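Local coordinates for protein RNA-dependent RNA polymerase (Farallon virus, PDB 6DX5) that probably acts as a viral OTU cysteine protease with deubiquitinase activity, being the N-terminal piece of an L protein assigned RNA-directed RNA polymerase activity, at residues A[138-143]-A[166-171]; A[39-44]-A[175-180]; A[11-16]-A[153-158]. One frame throughout, in Å; residues are numbered along the deposited sequence.

Overall arrangement
From the N terminus, residues 11-16, which include strand 13-16, come first and wait until 153-158 for their partner, so interaction 3 closes the longest loop and brings the N-terminal hairpin onto the sheet. Within that loop begins helix 37-47, whose residues 39-44 meet 175-180 in interaction 2; the two loops cross. Interaction 1, joining 138-143 to 166-171, nests inside the loop of interaction 2 but crosses that of interaction 3. Between outer strands 7-10 and 26-29 the sheet runs 13-16, 151-157, 140-145, 166-171, 174-180: interactions 3 and 1 link neighbouring strands, while interaction 2 ties a helix to the sheet.

Interaction 1: A[138-143]-A[166-171]; sequences VTIVIW and FNIVRC
Trp143 and Asn167 meet through a side-chain hydrogen bond: indole NE1 donates to Asn167 OD1 at 2.8 Å, with the oxygen in the ring plane and the N-H tilted from the amide plane. Val141 CG1 lies over one face of the indole, toward its rim. Asn167 OD1 also rests against Val141 CB, 3.3 Å away, while ND2 bonds to Val162 O. Asparagine suits this buried place because both ends of its amide find partners.

The main chains form the parallel pair of the OTU domain's otherwise antiparallel sheet; strand 151-157, and no helix, lies between them in sequence. Five bonds alternate: Phe166 N to Thr139 O, Val141 N to Phe166 O, Ile168 N to Val141 O, Trp143 N to Ile168 O and Arg170 N to Trp143 O.

Apolar contacts fill the face opposite Trp143. Ile168 CD1 lies 4.3 Å from Ile140 CG2; beta-branched isoleucine suits an extended strand and offers the helix an apolar surface. Val138 CG1 lies 3.6 Å from Phe166 CE2, near a bound DTT, the side chains crossing at about a right angle.

Strands 151-157 and 174-180 flank the pair, and helix 37-47 covers its isoleucine face with Phe38 and Phe42.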
loop_
_atom_site.group_PDB
_atom_site.type_symbol
_atom_site.label_atom_id
_atom_site.label_comp_id
_atom_site.label_asym_id
_atom_site.label_seq_id
_atom_site.Cartn_x
_atom_site.Cartn_y
_atom_site.Cartn_z
ATOM N N VAL A 138 -1.325 8.098 -18.469
ATOM C CA VAL A 138 -2.735 7.770 -18.288
ATOM C C VAL A 138 -2.987 7.607 -16.805
ATOM O O VAL A 138 -2.055 7.573 -15.995
ATOM C CB VAL A 138 -3.191 6.491 -19.017
ATOM C CG1 VAL A 138 -3.044 6.647 -20.487
ATOM C CG2 VAL A 138 -2.442 5.222 -18.495
ATOM N N THR A 139 -4.274 7.509 -16.465
ATOM C CA THR A 139 -4.720 7.229 -15.118
ATOM C C THR A 139 -5.221 5.792 -15.024
ATOM O O THR A 139 -6.055 5.349 -15.839
ATOM C CB THR A 139 -5.797 8.227 -14.728
ATOM O OG1 THR A 139 -5.201 9.524 -14.775
ATOM C CG2 THR A 139 -6.301 7.970 -13.305
ATOM N N ILE A 140 -4.730 5.067 -14.027
ATOM C CA ILE A 140 -5.191 3.705 -13.772
ATOM C C ILE A 140 -5.823 3.695 -12.390
ATOM O O ILE A 140 -5.211 4.186 -11.425
ATOM C CB ILE A 140 -4.042 2.682 -13.871
ATOM C CG1 ILE A 140 -3.466 2.735 -15.241
ATOM C CG2 ILE A 140 -4.550 1.213 -13.623
ATOM C CD1 ILE A 140 -2.111 1.961 -15.383
ATOM N N VAL A 141 -7.044 3.154 -12.300
ATOM C CA VAL A 141 -7.761 3.043 -11.040
ATOM C C VAL A 141 -7.835 1.574 -10.666
ATOM O O VAL A 141 -8.223 0.753 -11.492
ATOM C CB VAL A 141 -9.167 3.644 -11.152
ATOM C CG1 VAL A 141 -9.834 3.592 -9.849
ATOM C CG2 VAL A 141 -9.072 5.091 -11.685
ATOM N N ILE A 142 -7.457 1.238 -9.429
ATOM C CA ILE A 142 -7.501 -0.134 -8.933
ATOM C C ILE A 142 -8.599 -0.195 -7.881
ATOM O O ILE A 142 -8.499 0.450 -6.833
ATOM C CB ILE A 142 -6.175 -0.594 -8.317
ATOM C CG1 ILE A 142 -4.972 -0.295 -9.227
ATOM C CG2 ILE A 142 -6.275 -2.098 -7.977
ATOM C CD1 ILE A 142 -4.872 -1.203 -10.360
ATOM N N TRP A 143 -9.646 -0.960 -8.140
ATOM C CA TRP A 143 -10.744 -1.105 -7.192
ATOM C C TRP A 143 -10.565 -2.446 -6.481
ATOM O O TRP A 143 -10.636 -3.502 -7.117
ATOM C CB TRP A 143 -12.111 -1.064 -7.899
ATOM C CG TRP A 143 -12.408 0.151 -8.710
ATOM C CD1 TRP A 143 -11.998 0.400 -9.989
ATOM C CD2 TRP A 143 -13.131 1.314 -8.278
ATOM N NE1 TRP A 143 -12.446 1.634 -10.395
ATOM C CE2 TRP A 143 -13.137 2.217 -9.360
ATOM C CE3 TRP A 143 -13.783 1.669 -7.087
ATOM C CZ2 TRP A 143 -13.760 3.482 -9.291
ATOM C CZ3 TRP A 143 -14.429 2.923 -7.021
ATOM C CH2 TRP A 143 -14.377 3.821 -8.106
ATOM N N PHE A 166 -8.446 4.229 -16.830
ATOM C CA PHE A 166 -8.542 2.798 -17.082
ATOM C C PHE A 166 -8.807 2.155 -15.740
ATOM O O PHE A 166 -8.016 2.324 -14.811
ATOM C CB PHE A 166 -7.258 2.294 -17.739
ATOM C CG PHE A 166 -7.011 2.937 -19.078
ATOM C CD1 PHE A 166 -7.648 2.449 -20.208
ATOM C CD2 PHE A 166 -6.280 4.110 -19.172
ATOM C CE1 PHE A 166 -7.500 3.058 -21.445
ATOM C CE2 PHE A 166 -6.091 4.730 -20.392
ATOM C CZ PHE A 166 -6.692 4.216 -21.545
ATOM N N ASN A 167 -9.936 1.471 -15.616
ATOM C CA ASN A 167 -10.418 0.997 -14.319
ATOM C C ASN A 167 -10.186 -0.507 -14.258
ATOM O O ASN A 167 -10.602 -1.254 -15.171
ATOM C CB ASN A 167 -11.918 1.305 -14.131
ATOM C CG ASN A 167 -12.187 2.766 -13.863
ATOM O OD1 ASN A 167 -12.079 3.237 -12.719
ATOM N ND2 ASN A 167 -12.497 3.511 -14.924
ATOM N N ILE A 168 -9.568 -0.964 -13.177
ATOM C CA ILE A 168 -9.257 -2.378 -13.031
ATOM C C ILE A 168 -9.785 -2.811 -11.684
ATOM O O ILE A 168 -9.723 -2.039 -10.726
ATOM C CB ILE A 168 -7.742 -2.575 -13.181
ATOM C CG1 ILE A 168 -7.352 -2.185 -14.626
ATOM C CG2 ILE A 168 -7.296 -3.981 -12.773
ATOM C CD1 ILE A 168 -6.001 -2.553 -15.000
ATOM N N VAL A 169 -10.391 -4.006 -11.615
ATOM C CA VAL A 169 -10.890 -4.515 -10.345
ATOM C C VAL A 169 -9.916 -5.577 -9.872
ATOM O O VAL A 169 -9.358 -6.325 -10.677
ATOM C CB VAL A 169 -12.316 -5.085 -10.476
ATOM C CG1 VAL A 169 -12.357 -6.235 -11.499
ATOM C CG2 VAL A 169 -12.840 -5.596 -9.146
ATOM N N ARG A 170 -9.717 -5.656 -8.566
ATOM C CA ARG A 170 -8.789 -6.609 -7.983
ATOM C C ARG A 170 -9.520 -7.360 -6.890
ATOM O O ARG A 170 -10.008 -6.741 -5.928
ATOM C CB ARG A 170 -7.569 -5.913 -7.377
ATOM C CG ARG A 170 -6.585 -6.928 -6.780
ATOM C CD ARG A 170 -5.491 -6.276 -5.974
ATOM N NE ARG A 170 -4.387 -7.224 -5.831
ATOM C CZ ARG A 170 -3.160 -6.918 -5.400
ATOM N NH1 ARG A 170 -2.867 -5.660 -5.028
ATOM N NH2 ARG A 170 -2.235 -7.870 -5.344
ATOM N N CYS A 171 -9.556 -8.692 -7.001
ATOM C CA CYS A 171 -10.202 -9.533 -5.989
ATOM C C CYS A 171 -9.155 -10.515 -5.483
ATOM O O CYS A 171 -8.769 -11.434 -6.215
ATOM C CB CYS A 171 -11.425 -10.253 -6.569
ATOM S SG CYS A 171 -12.427 -11.062 -5.205
#

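Interaction 2: A[39-44]-A[175-180]; sequences FRAFAY and FDALKL
Ala41 sets its methyl directly on the backbone of the strand, CB standing 3.7 Å from Asp176 C, and it also meets the methyl of Ala177. Ala177 CB in turn touches the helix backbone at Ala41 O, 3.9 Å away. Two alanines suit this place because a single methyl from each side lets the helix axis come within 6.8 Å of the strand axis, the two running nearly parallel at 18°.

One helical turn further on, Tyr44 extends the contact. Its CG is anti to the backbone N (chi1 178°), and ring atom CD2 lies 3.9 Å from Ala177 CB. Beyond it the extended chain of Lys179 crosses the tyrosine at about a right angle, bringing NZ to 3.8 Å from Tyr44 CE2. The ammonium is joined to the helix through water: one molecule donates to Tyr44 O at 2.9 Å and accepts from Lys179 NZ, while a second, in the plane of the ring at its edge, accepts from NZ and sits doubtfully close to Tyr44 OH. A long amphipathic lysine suits this partly exposed margin, near which a DTT molecule is bound.

This is the helix-on-sheet core of the OTU domain, a cysteine protease of the papain-like clan CA, in which the nucleophile typically sits at the start of such a helix and the histidine on or beside such a strand. Asp176 points away from the helix and binds His174 NE2 through OD2, consistent with a histidine-acid pair like that of other OTU proteases; Arg28 and Val31 N hold its carboxylate as well.

Further out, Phe175 packs edge-to-face on Phe38. Arg40, on another side of the helix, forms salt bridges with Glu50 and Glu51, and strand 26-29 bonds to the backbone of Ala177 and Lys179.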
loop_
_atom_site.group_PDB
_atom_site.type_symbol
_atom_site.label_atom_id
_atom_site.label_comp_id
_atom_site.label_asym_id
_atom_site.label_seq_id
_atom_site.Cartn_x
_atom_site.Cartn_y
_atom_site.Cartn_z
ATOM N N PHE A 39 -1.371 -7.383 -16.270
ATOM C CA PHE A 39 -0.993 -6.935 -17.612
ATOM C C PHE A 39 -2.119 -7.197 -18.602
ATOM O O PHE A 39 -2.375 -6.368 -19.487
ATOM C CB PHE A 39 0.317 -7.622 -18.058
ATOM C CG PHE A 39 1.482 -7.354 -17.133
ATOM C CD1 PHE A 39 1.813 -6.041 -16.771
ATOM C CD2 PHE A 39 2.222 -8.408 -16.588
ATOM C CE1 PHE A 39 2.898 -5.766 -15.899
ATOM C CE2 PHE A 39 3.302 -8.161 -15.714
ATOM C CZ PHE A 39 3.643 -6.815 -15.369
ATOM N N ARG A 40 -2.816 -8.351 -18.458
ATOM C CA ARG A 40 -3.913 -8.702 -19.378
ATOM C C ARG A 40 -5.105 -7.764 -19.219
ATOM O O ARG A 40 -5.747 -7.365 -20.215
ATOM C CB ARG A 40 -4.389 -10.135 -19.131
ATOM C CG ARG A 40 -3.370 -11.191 -19.552
ATOM C CD ARG A 40 -3.844 -12.619 -19.148
ATOM N NE ARG A 40 -2.952 -13.589 -19.763
ATOM C CZ ARG A 40 -3.129 -14.028 -21.001
ATOM N NH1 ARG A 40 -4.205 -13.623 -21.701
ATOM N NH2 ARG A 40 -2.260 -14.868 -21.535
ATOM N N ALA A 41 -5.442 -7.436 -17.972
ATOM C CA ALA A 41 -6.519 -6.478 -17.732
ATOM C C ALA A 41 -6.178 -5.131 -18.360
ATOM O O ALA A 41 -6.965 -4.566 -19.130
ATOM C CB ALA A 41 -6.766 -6.341 -16.216
ATOM N N PHE A 42 -4.965 -4.642 -18.131
ATOM C CA PHE A 42 -4.655 -3.341 -18.715
ATOM C C PHE A 42 -4.581 -3.464 -20.235
ATOM O O PHE A 42 -5.145 -2.637 -20.958
ATOM C CB PHE A 42 -3.354 -2.750 -18.102
ATOM C CG PHE A 42 -3.067 -1.363 -18.575
ATOM C CD1 PHE A 42 -3.730 -0.275 -18.028
ATOM C CD2 PHE A 42 -2.187 -1.149 -19.619
ATOM C CE1 PHE A 42 -3.484 1.022 -18.496
ATOM C CE2 PHE A 42 -1.935 0.145 -20.115
ATOM C CZ PHE A 42 -2.584 1.235 -19.542
ATOM N N ALA A 43 -3.970 -4.528 -20.753
ATOM C CA ALA A 43 -3.921 -4.645 -22.206
ATOM C C ALA A 43 -5.340 -4.699 -22.807
ATOM O O ALA A 43 -5.604 -4.149 -23.889
ATOM C CB ALA A 43 -3.091 -5.881 -22.591
ATOM N N TYR A 44 -6.279 -5.333 -22.118
ATOM C CA TYR A 44 -7.629 -5.379 -22.662
ATOM C C TYR A 44 -8.218 -3.978 -22.790
ATOM O O TYR A 44 -8.809 -3.640 -23.827
ATOM C CB TYR A 44 -8.533 -6.263 -21.811
ATOM C CG TYR A 44 -9.924 -6.251 -22.388
ATOM C CD1 TYR A 44 -10.280 -7.108 -23.430
ATOM C CD2 TYR A 44 -10.877 -5.375 -21.905
ATOM C CE1 TYR A 44 -11.574 -7.092 -23.980
ATOM C CE2 TYR A 44 -12.182 -5.360 -22.438
ATOM C CZ TYR A 44 -12.514 -6.213 -23.467
ATOM O OH TYR A 44 -13.814 -6.189 -23.953
ATOM N N PHE A 175 -6.746 -9.843 -10.980
ATOM C CA PHE A 175 -7.173 -8.588 -11.595
ATOM C C PHE A 175 -8.038 -8.878 -12.816
ATOM O O PHE A 175 -7.702 -9.758 -13.612
ATOM C CB PHE A 175 -5.972 -7.728 -12.054
ATOM C CG PHE A 175 -5.039 -7.285 -10.936
ATOM C CD1 PHE A 175 -5.170 -6.006 -10.371
ATOM C CD2 PHE A 175 -3.963 -8.081 -10.533
ATOM C CE1 PHE A 175 -4.280 -5.532 -9.381
ATOM C CE2 PHE A 175 -3.058 -7.642 -9.511
ATOM C CZ PHE A 175 -3.219 -6.352 -8.937
ATOM N N ASP A 176 -9.146 -8.127 -12.987
ATOM C CA ASP A 176 -9.933 -8.116 -14.233
ATOM C C ASP A 176 -10.106 -6.664 -14.713
ATOM O O ASP A 176 -9.826 -5.705 -13.969
ATOM C CB ASP A 176 -11.323 -8.769 -14.035
ATOM C CG ASP A 176 -11.265 -10.295 -13.895
ATOM O OD1 ASP A 176 -12.054 -10.840 -13.055
ATOM O OD2 ASP A 176 -10.485 -10.978 -14.671
ATOM N N ALA A 177 -10.626 -6.492 -15.944
ATOM C CA ALA A 177 -10.861 -5.156 -16.499
ATOM C C ALA A 177 -12.266 -4.684 -16.158
ATOM O O ALA A 177 -13.164 -5.507 -15.960
ATOM C CB ALA A 177 -10.663 -5.170 -18.013
ATOM N N LEU A 178 -12.457 -3.355 -16.078
ATOM C CA LEU A 178 -13.787 -2.733 -15.880
ATOM C C LEU A 178 -14.056 -1.715 -16.985
ATOM O O LEU A 178 -13.188 -0.905 -17.298
ATOM C CB LEU A 178 -13.889 -1.982 -14.545
ATOM C CG LEU A 178 -13.805 -2.782 -13.251
ATOM C CD1 LEU A 178 -13.777 -1.876 -12.067
ATOM C CD2 LEU A 178 -14.993 -3.770 -13.173
ATOM N N LYS A 179 -15.242 -1.756 -17.589
ATOM C CA LYS A 179 -15.672 -0.683 -18.482
ATOM C C LYS A 179 -16.875 0.021 -17.884
ATOM O O LYS A 179 -17.777 -0.622 -17.332
ATOM C CB LYS A 179 -16.000 -1.204 -19.861
ATOM C CG LYS A 179 -14.722 -1.576 -20.577
ATOM C CD LYS A 179 -14.955 -1.903 -22.008
ATOM C CE LYS A 179 -13.620 -1.803 -22.776
ATOM N NZ LYS A 179 -13.763 -2.347 -24.182
ATOM N N LEU A 180 -16.869 1.340 -17.967
ATOM C CA LEU A 180 -17.952 2.111 -17.394
ATOM C C LEU A 180 -19.215 1.912 -18.233
ATOM O O LEU A 180 -19.164 1.922 -19.467
ATOM C CB LEU A 180 -17.550 3.577 -17.339
ATOM C CG LEU A 180 -18.172 4.510 -16.315
ATOM C CD1 LEU A 180 -17.986 4.029 -14.913
ATOM C CD2 LEU A 180 -17.511 5.853 -16.444
HETATM O O HOH W 1 -11.314 -2.757 -24.949
HETATM O O HOH W 2 -15.451 -4.408 -23.910
#

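Interaction 3: A[11-16]-A[153-158]; sequences PNLYTS and DVQKFG
Leu13 lays CD1 over one face of the Phe157 ring in a CH-pi contact, 4.0 Å from the centroid and 16° off the ring normal; the two side chains lie side by side, pointing the same way. Leucine suits this place: chi1 166° sets CG anti to the backbone N, and chi2 60° then carries CD1 to the ring. The Tyr14 ring has Lys156 O in its plane at the edge, while Gly158 O approaches obliquely, 3.4 Å from Tyr14 CD1.

The backbones pair antiparallel. Tyr14 and Lys156 exchange both bonds, 2.8 Å from Tyr14 N to Lys156 O; Gly158 N gives to Asn12 O, and Ser16 N to Val154 O, which also takes a weak bond from Thr15 OG1. Asn12 has a left-handed backbone, which asparagine tolerates well, in the turn between strands 7-10 and 13-16. Across from it Gly158 has a positive phi at which a side chain would collide with the preceding carbonyl. The Lys156 chain bends near its end, and NZ donates to Gly158 O at 2.6 Å; NZ also donates to Asp160 O, and Lys156 makes a cation-pi contact with Trp6.

Asp153 forms a salt bridge with Arg170 of the second subunit. The pair joins the N-terminal hairpin to the OTU domain's sheet: strand 13-16 lies between 7-10 and 151-157, whose other neighbour is 140-145, while helix 126-136 packs on Phe157.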
loop_
_atom_site.group_PDB
_atom_site.type_symbol
_atom_site.label_atom_id
_atom_site.label_comp_id
_atom_site.label_asym_id
_atom_site.label_seq_id
_atom_site.Cartn_x
_atom_site.Cartn_y
_atom_site.Cartn_z
ATOM N N PRO A 11 3.512 9.755 -4.598
ATOM C CA PRO A 11 3.749 10.553 -5.814
ATOM C C PRO A 11 2.831 10.061 -6.936
ATOM O O PRO A 11 2.831 8.867 -7.298
ATOM C CB PRO A 11 5.233 10.317 -6.104
ATOM C CG PRO A 11 5.824 9.731 -4.800
ATOM C CD PRO A 11 4.696 9.006 -4.121
ATOM N N ASN A 12 1.969 10.973 -7.435
ATOM C CA ASN A 12 1.009 10.654 -8.490
ATOM C C ASN A 12 0.047 9.536 -8.064
ATOM O O ASN A 12 -0.471 8.803 -8.907
ATOM C CB ASN A 12 1.760 10.250 -9.778
ATOM C CG ASN A 12 0.901 10.299 -11.022
ATOM O OD1 ASN A 12 0.171 11.257 -11.240
ATOM N ND2 ASN A 12 0.969 9.229 -11.844
ATOM N N LEU A 13 -0.207 9.358 -6.762
ATOM C CA LEU A 13 -1.014 8.237 -6.259
ATOM C C LEU A 13 -2.061 8.738 -5.265
ATOM O O LEU A 13 -1.727 9.415 -4.279
ATOM C CB LEU A 13 -0.134 7.177 -5.588
ATOM C CG LEU A 13 -0.754 6.072 -4.715
ATOM C CD1 LEU A 13 -1.774 5.142 -5.434
ATOM C CD2 LEU A 13 0.359 5.242 -4.100
ATOM N N TYR A 14 -3.314 8.393 -5.527
ATOM C CA TYR A 14 -4.464 8.864 -4.763
ATOM C C TYR A 14 -5.247 7.685 -4.218
ATOM O O TYR A 14 -5.224 6.580 -4.762
ATOM C CB TYR A 14 -5.425 9.748 -5.614
ATOM C CG TYR A 14 -4.729 10.949 -6.189
ATOM C CD1 TYR A 14 -3.967 10.824 -7.350
ATOM C CD2 TYR A 14 -4.793 12.200 -5.555
ATOM C CE1 TYR A 14 -3.306 11.897 -7.877
ATOM C CE2 TYR A 14 -4.125 13.288 -6.073
ATOM C CZ TYR A 14 -3.365 13.128 -7.223
ATOM O OH TYR A 14 -2.672 14.183 -7.763
ATOM N N THR A 15 -5.958 7.949 -3.141
ATOM C CA THR A 15 -6.810 6.962 -2.529
ATOM C C THR A 15 -8.129 7.636 -2.179
ATOM O O THR A 15 -8.240 8.868 -2.157
ATOM C CB THR A 15 -6.142 6.348 -1.288
ATOM O OG1 THR A 15 -7.013 5.359 -0.711
ATOM C CG2 THR A 15 -5.815 7.432 -0.248
ATOM N N SER A 16 -9.134 6.798 -1.944
ATOM C CA SER A 16 -10.460 7.261 -1.605
ATOM C C SER A 16 -11.193 6.151 -0.856
ATOM O O SER A 16 -10.978 4.956 -1.093
ATOM C CB SER A 16 -11.227 7.683 -2.858
ATOM O OG SER A 16 -12.410 8.368 -2.488
ATOM N N ASP A 153 -11.613 -0.610 -0.889
ATOM C CA ASP A 153 -11.012 0.708 -1.063
ATOM C C ASP A 153 -10.494 0.774 -2.490
ATOM O O ASP A 153 -10.606 -0.192 -3.254
ATOM C CB ASP A 153 -9.914 0.995 -0.027
ATOM C CG ASP A 153 -8.925 -0.150 0.108
ATOM O OD1 ASP A 153 -8.797 -0.732 1.224
ATOM O OD2 ASP A 153 -8.291 -0.480 -0.926
ATOM N N VAL A 154 -9.967 1.941 -2.868
ATOM C CA VAL A 154 -9.605 2.168 -4.259
ATOM C C VAL A 154 -8.431 3.135 -4.302
ATOM O O VAL A 154 -8.374 4.069 -3.507
ATOM C CB VAL A 154 -10.822 2.678 -5.061
ATOM C CG1 VAL A 154 -11.406 3.864 -4.401
ATOM C CG2 VAL A 154 -10.445 2.984 -6.493
ATOM N N GLN A 155 -7.456 2.849 -5.184
ATOM C CA GLN A 155 -6.310 3.691 -5.482
ATOM C C GLN A 155 -6.355 4.085 -6.950
ATOM O O GLN A 155 -6.912 3.367 -7.808
ATOM C CB GLN A 155 -4.978 2.995 -5.233
ATOM C CG GLN A 155 -4.795 2.409 -3.896
ATOM C CD GLN A 155 -5.005 0.892 -3.900
ATOM O OE1 GLN A 155 -4.255 0.112 -4.569
ATOM N NE2 GLN A 155 -6.039 0.459 -3.165
ATOM N N LYS A 156 -5.701 5.204 -7.234
ATOM C CA LYS A 156 -5.684 5.814 -8.563
ATOM C C LYS A 156 -4.264 6.334 -8.811
ATOM O O LYS A 156 -3.751 7.127 -8.028
ATOM C CB LYS A 156 -6.719 6.937 -8.604
ATOM C CG LYS A 156 -6.842 7.829 -9.838
ATOM C CD LYS A 156 -8.135 8.633 -9.640
ATOM C CE LYS A 156 -7.967 10.153 -9.543
ATOM N NZ LYS A 156 -6.950 10.725 -10.440
ATOM N N PHE A 157 -3.602 5.832 -9.844
ATOM C CA PHE A 157 -2.338 6.372 -10.300
ATOM C C PHE A 157 -2.662 7.336 -11.422
ATOM O O PHE A 157 -3.234 6.919 -12.431
ATOM C CB PHE A 157 -1.419 5.269 -10.801
ATOM C CG PHE A 157 -1.036 4.283 -9.745
ATOM C CD1 PHE A 157 0.134 4.469 -9.022
ATOM C CD2 PHE A 157 -1.795 3.153 -9.496
ATOM C CE1 PHE A 157 0.534 3.567 -8.055
ATOM C CE2 PHE A 157 -1.390 2.242 -8.508
ATOM C CZ PHE A 157 -0.216 2.461 -7.814
ATOM N N GLY A 158 -2.337 8.610 -11.233
ATOM C CA GLY A 158 -2.694 9.624 -12.205
ATOM C C GLY A 158 -3.776 10.546 -11.676
ATOM O O GLY A 158 -4.425 10.278 -10.663
#